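Local coordinates for 3-dehydroshikimate dehydratase (Bacillus anthracis, PDB 3DX5), which catalyses the manganese-dependent dehydration of 3-dehydroshikimate to 3,4-dihydroxybenzoate, the catechol building block of the siderophore petrobactin, at residues 8-11 with 12-15; 182-185 with 186-190; 211-214 with 215-219. All coordinates share one frame; numbering follows the deposited sequence. Where two conformers were deposited one is given.

Contact 1 of 3, residues 8-11 with 12-15; sequences ISFR and HQLI. With DHB (3,4-dihydroxybenzoic acid), chain D.
Arg11 runs its side chain against one face of the imidazole of its neighbour His12. CB lies against the backbone N of His12. With CG tucked into the notch flanked by both backbone bonds (chi1 70°), that methylene is brought over the ring: Arg11 CG sits 3.6 Å from the centroid of His12, almost on the ring normal, a CH-pi contact. The chain then extends, passing CD and NE along the imidazole, with Arg11 NE 3.4 Å from His12 CE1. The guanidinium is turned 56° against the ring and has His12 ND1 over one face. At the tip, Arg11 NH1 bonds to Ile8 O at 3.1 Å, the oxygen lying in the guanidinium plane, while the backbone N of Arg11 reaches that oxygen from the opposite face of the Ile8 carbonyl plane. NE and NH2 bond to Val216 O and Phe255 O, and His12 NE2 to Tyr217 O.

Next along the chain, a type I beta turn from Phe10 to Gln13 is closed by Gln13 N to Phe10 O at 3.2 Å. The Gln13 amide lies at the edge of the Phe10 ring, Gln13 NE2 3.5 Å from Phe10 CD1, and Ile15 CG2 packs on Phe10 CB at 3.9 Å. One water joins Ser9 O, His12 N and Gln13 OE1.

Ile8 CD1 lies 3.5 Å from the carboxylate oxygen O1 of the bound product, an apolar end in the pocket. By gathering three carbonyl oxygens, the guanidinium probably helps to hold the loop that carries Ile8; those oxygens probably also offset the nearby like charge of Arg223.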
loop_
_atom_site.group_PDB
_atom_site.type_symbol
_atom_site.label_atom_id
_atom_site.label_comp_id
_atom_site.label_asym_id
_atom_site.label_seq_id
_atom_site.Cartn_x
_atom_site.Cartn_y
_atom_site.Cartn_z
ATOM N N ILE A 8 -9.227 -3.190 2.093
ATOM C CA ILE A 8 -8.348 -2.220 1.427
ATOM C C ILE A 8 -8.401 -0.802 2.077
ATOM O O ILE A 8 -7.433 -0.069 2.014
ATOM C CB ILE A 8 -8.626 -2.131 -0.105
ATOM C CG1 ILE A 8 -7.434 -1.492 -0.856
ATOM C CG2 ILE A 8 -10.004 -1.464 -0.416
ATOM C CD1 ILE A 8 -7.540 -1.617 -2.465
ATOM N N SER A 9 -9.516 -0.448 2.735
ATOM C CA SER A 9 -9.618 0.847 3.432
ATOM C C SER A 9 -8.584 0.969 4.541
ATOM O O SER A 9 -8.291 2.080 5.010
ATOM C CB SER A 9 -11.059 1.062 4.010
ATOM O OG SER A 9 -11.998 1.076 2.935
ATOM N N PHE A 10 -8.055 -0.178 4.983
ATOM C CA PHE A 10 -7.111 -0.220 6.126
ATOM C C PHE A 10 -5.671 -0.501 5.680
ATOM O O PHE A 10 -4.833 -0.857 6.510
ATOM C CB PHE A 10 -7.584 -1.301 7.120
ATOM C CG PHE A 10 -8.918 -0.993 7.713
ATOM C CD1 PHE A 10 -9.001 -0.223 8.886
ATOM C CD2 PHE A 10 -10.095 -1.403 7.075
ATOM C CE1 PHE A 10 -10.246 0.128 9.430
ATOM C CE2 PHE A 10 -11.349 -1.048 7.595
ATOM C CZ PHE A 10 -11.425 -0.283 8.774
ATOM N N ARG A 11 -5.390 -0.339 4.376
ATOM C CA ARG A 11 -4.074 -0.730 3.780
ATOM C C ARG A 11 -2.894 0.079 4.349
ATOM O O ARG A 11 -1.742 -0.334 4.215
ATOM C CB ARG A 11 -4.137 -0.578 2.245
ATOM C CG ARG A 11 -4.195 0.940 1.761
ATOM C CD ARG A 11 -4.816 1.097 0.319
ATOM N NE ARG A 11 -4.928 2.539 0.005
ATOM C CZ ARG A 11 -5.821 3.357 0.586
ATOM N NH1 ARG A 11 -6.753 2.870 1.413
ATOM N NH2 ARG A 11 -5.812 4.656 0.316
ATOM N N HIS A 12 -3.184 1.247 4.941
ATOM C CA HIS A 12 -2.159 2.113 5.526
ATOM C C HIS A 12 -2.169 2.228 7.054
ATOM O O HIS A 12 -1.668 3.206 7.636
ATOM C CB HIS A 12 -2.183 3.499 4.862
ATOM C CG HIS A 12 -1.834 3.448 3.406
ATOM N ND1 HIS A 12 -2.574 4.095 2.446
ATOM C CD2 HIS A 12 -0.855 2.779 2.743
ATOM C CE1 HIS A 12 -2.044 3.872 1.257
ATOM N NE2 HIS A 12 -1.006 3.064 1.408
ATOM N N GLN A 13 -2.675 1.196 7.714
ATOM C CA GLN A 13 -2.607 1.179 9.159
ATOM C C GLN A 13 -2.376 -0.249 9.667
ATOM O O GLN A 13 -2.683 -1.224 8.977
ATOM C CB GLN A 13 -3.876 1.826 9.766
ATOM C CG GLN A 13 -5.156 1.065 9.528
ATOM C CD GLN A 13 -6.410 1.978 9.664
ATOM O OE1 GLN A 13 -6.793 2.696 8.724
ATOM N NE2 GLN A 13 -7.059 1.910 10.808
ATOM N N LEU A 14 -1.803 -0.362 10.866
ATOM C CA LEU A 14 -1.571 -1.649 11.492
ATOM C C LEU A 14 -2.860 -2.022 12.200
ATOM O O LEU A 14 -3.236 -1.356 13.147
ATOM C CB LEU A 14 -0.429 -1.524 12.525
ATOM C CG LEU A 14 0.919 -1.256 11.866
ATOM C CD1 LEU A 14 1.997 -0.981 12.914
ATOM C CD2 LEU A 14 1.309 -2.440 10.952
ATOM N N ILE A 15 -3.532 -3.071 11.750
ATOM C CA ILE A 15 -4.728 -3.536 12.418
ATOM C C ILE A 15 -4.889 -5.048 12.122
ATOM O O ILE A 15 -4.605 -5.499 11.016
ATOM C CB ILE A 15 -6.002 -2.745 11.944
ATOM C CG1 ILE A 15 -7.239 -3.131 12.789
ATOM C CG2 ILE A 15 -6.287 -2.948 10.445
ATOM C CD1 ILE A 15 -8.533 -2.260 12.480
HETATM C C1 DHB D . -8.941 0.117 -6.544
HETATM C C2 DHB D . -10.319 0.236 -6.696
HETATM C C3 DHB D . -10.887 1.455 -7.080
HETATM O O3 DHB D . -12.233 1.648 -7.255
HETATM C C4 DHB D . -9.996 2.587 -7.346
HETATM O O4 DHB D . -10.581 3.745 -7.723
HETATM C C5 DHB D . -8.617 2.448 -7.219
HETATM C C6 DHB D . -8.103 1.203 -6.811
HETATM C C DHB D . -8.361 -1.217 -6.104
HETATM O O1 DHB D . -7.150 -1.426 -5.985
HETATM O O2 DHB D . -9.185 -2.219 -5.805
HETATM O O HOH W 1 -5.594 2.727 5.855
#

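Contact 2 of 3, residues 182-185 with 186-190; sequences DPVD and SFQQL
Asp185 and Gln189 lie one helical turn apart with their flat ends meeting at an angle, carboxylate and amide planes 54° from each other. Asp185 CG stands opposite its backbone N across the CA-CB bond (chi1 -180°), while the extended Gln189 chain brings its amide back toward the acid. The bond from Gln189 NE2 to Asp185 OD1 is weak at 3.2 Å; Asp185 OD2 lies 3.0 Å from Gln189 NE2.

One residue earlier, Val184 and Gln188 cross, Val184 CG1 lying 3.6 Å from Gln188 NE2; that amide nitrogen donates to Glu242 of helix 236-243. Phe187 sends its ring away from the preceding turn, toward Phe173 and Val243, although Phe187 CB still rests 3.4 Å from Val184 O.

Ser186 N meets Asp182 O nearly end-on at 2.9 Å, the firm bond of this pair. In one of two modelled conformers the Ser186 hydroxyl folds back along the helix, and OG, placed beside the backbone N (chi1 -48°), tentatively adds a second bond to Asp182 O from above the carbonyl plane. The capping bond comes from the side chain of the same aspartate: Asp182 OD2 accepts from Asp185 N at 2.8 Å, met from above the carboxylate plane.

This is a classic Asp N-cap, followed by proline at the first helical position, and it starts helix 183-190 on the outside of the TIM barrel, between helices 152-162 and 236-243.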
loop_
_atom_site.group_PDB
_atom_site.type_symbol
_atom_site.label_atom_id
_atom_site.label_comp_id
_atom_site.label_asym_id
_atom_site.label_seq_id
_atom_site.Cartn_x
_atom_site.Cartn_y
_atom_site.Cartn_z
ATOM N N ASP A 182 -25.172 7.809 -16.876
ATOM C CA ASP A 182 -26.057 7.988 -15.699
ATOM C C ASP A 182 -26.003 6.738 -14.784
ATOM O O ASP A 182 -26.110 5.614 -15.265
ATOM C CB ASP A 182 -27.499 8.267 -16.157
ATOM C CG ASP A 182 -28.509 8.222 -14.990
ATOM O OD1 ASP A 182 -28.395 9.023 -14.032
ATOM O OD2 ASP A 182 -29.417 7.364 -15.012
ATOM N N PRO A 183 -25.789 6.923 -13.468
ATOM C CA PRO A 183 -25.673 5.738 -12.570
ATOM C C PRO A 183 -26.873 4.778 -12.560
ATOM O O PRO A 183 -26.677 3.553 -12.636
ATOM C CB PRO A 183 -25.484 6.365 -11.197
ATOM C CG PRO A 183 -24.696 7.613 -11.528
ATOM C CD PRO A 183 -25.314 8.152 -12.795
ATOM N N VAL A 184 -28.083 5.310 -12.468
ATOM C CA VAL A 184 -29.291 4.473 -12.442
ATOM C C VAL A 184 -29.459 3.772 -13.804
ATOM O O VAL A 184 -29.645 2.557 -13.873
ATOM C CB VAL A 184 -30.556 5.303 -12.049
ATOM C CG1 VAL A 184 -31.851 4.583 -12.456
ATOM C CG2 VAL A 184 -30.551 5.625 -10.508
ATOM N N ASP A 185 -29.341 4.530 -14.889
ATOM C CA ASP A 185 -29.359 3.932 -16.213
ATOM C C ASP A 185 -28.303 2.781 -16.427
ATOM O O ASP A 185 -28.622 1.701 -17.029
ATOM C CB ASP A 185 -29.258 5.042 -17.249
ATOM C CG ASP A 185 -29.279 4.520 -18.644
ATOM O OD1 ASP A 185 -30.238 3.783 -19.007
ATOM O OD2 ASP A 185 -28.316 4.825 -19.379
ATOM N N SER A 186 -27.086 2.990 -15.922
ATOM C CA SER A 186 -26.036 1.963 -15.988
ATOM C C SER A 186 -26.398 0.737 -15.152
ATOM O O SER A 186 -26.172 -0.399 -15.570
ATOM C CB SER A 186 -24.686 2.519 -15.531
ATOM O OG SER A 186 -24.419 3.758 -16.151
ATOM N N PHE A 187 -26.992 0.963 -13.981
ATOM C CA PHE A 187 -27.475 -0.137 -13.176
ATOM C C PHE A 187 -28.514 -0.942 -13.971
ATOM O O PHE A 187 -28.457 -2.185 -13.990
ATOM C CB PHE A 187 -28.075 0.335 -11.854
ATOM C CG PHE A 187 -28.940 -0.688 -11.213
ATOM C CD1 PHE A 187 -28.372 -1.800 -10.592
ATOM C CD2 PHE A 187 -30.326 -0.594 -11.290
ATOM C CE1 PHE A 187 -29.165 -2.783 -10.026
ATOM C CE2 PHE A 187 -31.140 -1.581 -10.734
ATOM C CZ PHE A 187 -30.564 -2.669 -10.096
ATOM N N GLN A 188 -29.441 -0.245 -14.641
ATOM C CA GLN A 188 -30.552 -0.924 -15.285
ATOM C C GLN A 188 -30.033 -1.742 -16.462
ATOM O O GLN A 188 -30.499 -2.874 -16.689
ATOM C CB GLN A 188 -31.679 0.036 -15.733
ATOM C CG GLN A 188 -32.484 0.607 -14.540
ATOM C CD GLN A 188 -33.373 1.784 -14.906
ATOM O OE1 GLN A 188 -33.348 2.284 -16.033
ATOM N NE2 GLN A 188 -34.165 2.239 -13.941
ATOM N N GLN A 189 -29.045 -1.199 -17.170
ATOM C CA GLN A 189 -28.498 -1.878 -18.334
ATOM C C GLN A 189 -27.600 -3.014 -17.947
ATOM O O GLN A 189 -27.572 -4.011 -18.650
ATOM C CB GLN A 189 -27.750 -0.910 -19.261
ATOM C CG GLN A 189 -28.712 -0.011 -20.047
ATOM C CD GLN A 189 -27.980 0.876 -21.021
ATOM O OE1 GLN A 189 -27.323 0.393 -21.935
ATOM N NE2 GLN A 189 -28.109 2.195 -20.845
ATOM N N LEU A 190 -26.869 -2.873 -16.845
ATOM C CA LEU A 190 -25.930 -3.916 -16.404
ATOM C C LEU A 190 -26.525 -4.949 -15.439
ATOM O O LEU A 190 -25.858 -5.946 -15.126
ATOM C CB LEU A 190 -24.663 -3.309 -15.780
ATOM C CG LEU A 190 -23.708 -2.602 -16.763
ATOM C CD1 LEU A 190 -22.772 -1.692 -15.981
ATOM C CD2 LEU A 190 -22.944 -3.649 -17.592
#

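Contact 3 of 3, residues 211-214 with 215-219; sequences FEPN and NVYAA. With DHB (3,4-dihydroxybenzoic acid), chain D.
Tyr217 OH donates to the carboxylate of bound 3,4-dihydroxybenzoic acid at 2.6 Å from its O1, the shortest polar bond here. O1 lies in the plane of the tyrosine ring, at its edge, and is also 3.2 Å from Tyr217 CE1. Tyr70, Lys200, His175 and Arg102 bond to the same ligand.

The ring is backed on one face by the residue one turn earlier. Tyr217 CG lies beside the backbone N and opposite the carbonyl carbon (chi1 -49°), which swings the ring back across Pro213. Pro213 O then lies over one face, 3.1 Å above the ring plane and offset toward the rim, with CG and CD2 its nearest ring atoms. Farther out, Pro213 CB packs on Tyr217 CE2 at 3.6 Å, close to the hydroxyl end. The same Pro213 O accepts the backbone N of Tyr217 at 2.8 Å, so one carbonyl serves the helix and backs the ring.

The opening turn hangs on Glu212 at the N-cap position. Glu212 O accepts from Val216 N in the carbonyl plane at 3.0 Å, and from Asn215 N more weakly at a bent angle. Val216 CG2 turns back to touch the carbonyl oxygens of Phe211 and Glu212. Asn215 ND2 reaches Val210 O and Asn222 O, tying the turn to the flanking loops.

At the other end of the ligand, Phe211 O accepts a weak bond from the 4-hydroxyl, and Phe211 CB lies 3.6 Å from O4 of the ligand; the Phe211 ring makes a cation-pi contact with Lys200. Tyr217 on the helix thus gives the product a firm donor at its carboxylate, and Phe211 O, just before the helix, a weak acceptor at its catechol. Backing by Pro213 probably helps to limit how the phenol can swing, consistent with the role of Tyr217 in substrate binding.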
loop_
_atom_site.group_PDB
_atom_site.type_symbol
_atom_site.label_atom_id
_atom_site.label_comp_id
_atom_site.label_asym_id
_atom_site.label_seq_id
_atom_site.Cartn_x
_atom_site.Cartn_y
_atom_site.Cartn_z
ATOM N N PHE A 211 -8.373 9.056 -7.361
ATOM C CA PHE A 211 -8.629 7.626 -7.463
ATOM C C PHE A 211 -7.712 6.838 -8.381
ATOM O O PHE A 211 -7.876 5.628 -8.515
ATOM C CB PHE A 211 -10.081 7.340 -7.817
ATOM C CG PHE A 211 -11.037 7.850 -6.793
ATOM C CD1 PHE A 211 -10.888 7.504 -5.434
ATOM C CD2 PHE A 211 -12.059 8.704 -7.160
ATOM C CE1 PHE A 211 -11.784 7.989 -4.469
ATOM C CE2 PHE A 211 -12.966 9.184 -6.197
ATOM C CZ PHE A 211 -12.824 8.830 -4.859
ATOM N N GLU A 212 -6.748 7.479 -9.006
ATOM C CA GLU A 212 -5.806 6.704 -9.782
ATOM C C GLU A 212 -5.094 5.718 -8.835
ATOM O O GLU A 212 -4.674 6.108 -7.743
ATOM C CB GLU A 212 -4.792 7.619 -10.478
ATOM C CG GLU A 212 -5.444 8.422 -11.623
ATOM C CD GLU A 212 -4.498 9.466 -12.217
ATOM O OE1 GLU A 212 -3.290 9.399 -11.893
ATOM O OE2 GLU A 212 -4.955 10.344 -12.997
ATOM N N PRO A 213 -4.962 4.441 -9.262
ATOM C CA PRO A 213 -4.439 3.377 -8.394
ATOM C C PRO A 213 -3.107 3.748 -7.752
ATOM O O PRO A 213 -2.940 3.557 -6.554
ATOM C CB PRO A 213 -4.344 2.159 -9.344
ATOM C CG PRO A 213 -5.577 2.367 -10.252
ATOM C CD PRO A 213 -5.527 3.895 -10.535
ATOM N N ASN A 214 -2.182 4.326 -8.503
ATOM C CA ASN A 214 -0.900 4.679 -7.902
ATOM C C ASN A 214 -1.039 5.663 -6.741
ATOM O O ASN A 214 -0.290 5.578 -5.770
ATOM C CB ASN A 214 0.043 5.284 -8.926
ATOM C CG ASN A 214 0.609 4.248 -9.880
ATOM O OD1 ASN A 214 0.612 3.067 -9.596
ATOM N ND2 ASN A 214 1.108 4.712 -11.014
ATOM N N ASN A 215 -1.987 6.591 -6.858
ATOM C CA ASN A 215 -2.217 7.568 -5.821
ATOM C C ASN A 215 -2.906 6.916 -4.604
ATOM O O ASN A 215 -2.563 7.215 -3.436
ATOM C CB ASN A 215 -3.033 8.772 -6.338
ATOM C CG ASN A 215 -3.245 9.814 -5.256
ATOM O OD1 ASN A 215 -2.294 10.432 -4.800
ATOM N ND2 ASN A 215 -4.474 9.952 -4.785
ATOM N N VAL A 216 -3.862 6.037 -4.887
ATOM C CA VAL A 216 -4.561 5.284 -3.854
ATOM C C VAL A 216 -3.596 4.397 -3.045
ATOM O O VAL A 216 -3.692 4.363 -1.804
ATOM C CB VAL A 216 -5.732 4.452 -4.428
ATOM C CG1 VAL A 216 -6.269 3.408 -3.373
ATOM C CG2 VAL A 216 -6.876 5.377 -4.873
ATOM N N TYR A 217 -2.663 3.706 -3.722
ATOM C CA TYR A 217 -1.783 2.758 -3.016
ATOM C C TYR A 217 -0.656 3.417 -2.215
ATOM O O TYR A 217 -0.153 2.799 -1.277
ATOM C CB TYR A 217 -1.182 1.678 -3.944
ATOM C CG TYR A 217 -2.213 0.992 -4.821
ATOM C CD1 TYR A 217 -3.506 0.694 -4.334
ATOM C CD2 TYR A 217 -1.885 0.617 -6.135
ATOM C CE1 TYR A 217 -4.476 0.068 -5.171
ATOM C CE2 TYR A 217 -2.826 -0.016 -6.949
ATOM C CZ TYR A 217 -4.110 -0.268 -6.482
ATOM O OH TYR A 217 -5.000 -0.897 -7.347
ATOM N N ALA A 218 -0.243 4.625 -2.623
ATOM C CA ALA A 218 0.815 5.409 -1.941
ATOM C C ALA A 218 0.331 5.967 -0.585
ATOM O O ALA A 218 -0.744 6.584 -0.513
ATOM C CB ALA A 218 1.314 6.569 -2.862
ATOM N N ALA A 219 1.116 5.749 0.469
ATOM C CA ALA A 219 0.776 6.246 1.819
ATOM C C ALA A 219 0.623 7.765 1.832
ATOM O O ALA A 219 -0.254 8.290 2.509
ATOM C CB ALA A 219 1.814 5.843 2.824
HETATM C C1 DHB D . -8.941 0.117 -6.544
HETATM C C2 DHB D . -10.319 0.236 -6.696
HETATM C C3 DHB D . -10.887 1.455 -7.080
HETATM O O3 DHB D . -12.233 1.648 -7.255
HETATM C C4 DHB D . -9.996 2.587 -7.346
HETATM O O4 DHB D . -10.581 3.745 -7.723
HETATM C C5 DHB D . -8.617 2.448 -7.219
HETATM C C6 DHB D . -8.103 1.203 -6.811
HETATM C C DHB D . -8.361 -1.217 -6.104
HETATM O O1 DHB D . -7.150 -1.426 -5.985
HETATM O O2 DHB D . -9.185 -2.219 -5.805
#

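How the contacts relate
Contact 1 comes first, a tight turn in the loop that leaves strand 2-6 for helix 17-26. Much later contact 2 caps and opens helix 183-190, and contact 3 then forms the short helix 213-217 after strand 194-202. The three follow in series, with none enclosing or crossing another. Contacts 1 and 3 nevertheless meet in space, through hydrogen bonds from the first loop to the end of helix 213-217; both touch the bound product and the second subunit. They join the start of the barrel to a late loop at the dimer side of the pocket. Contact 2 lies apart, its centre about 32 Å from that of contact 1, in the outer helical layer.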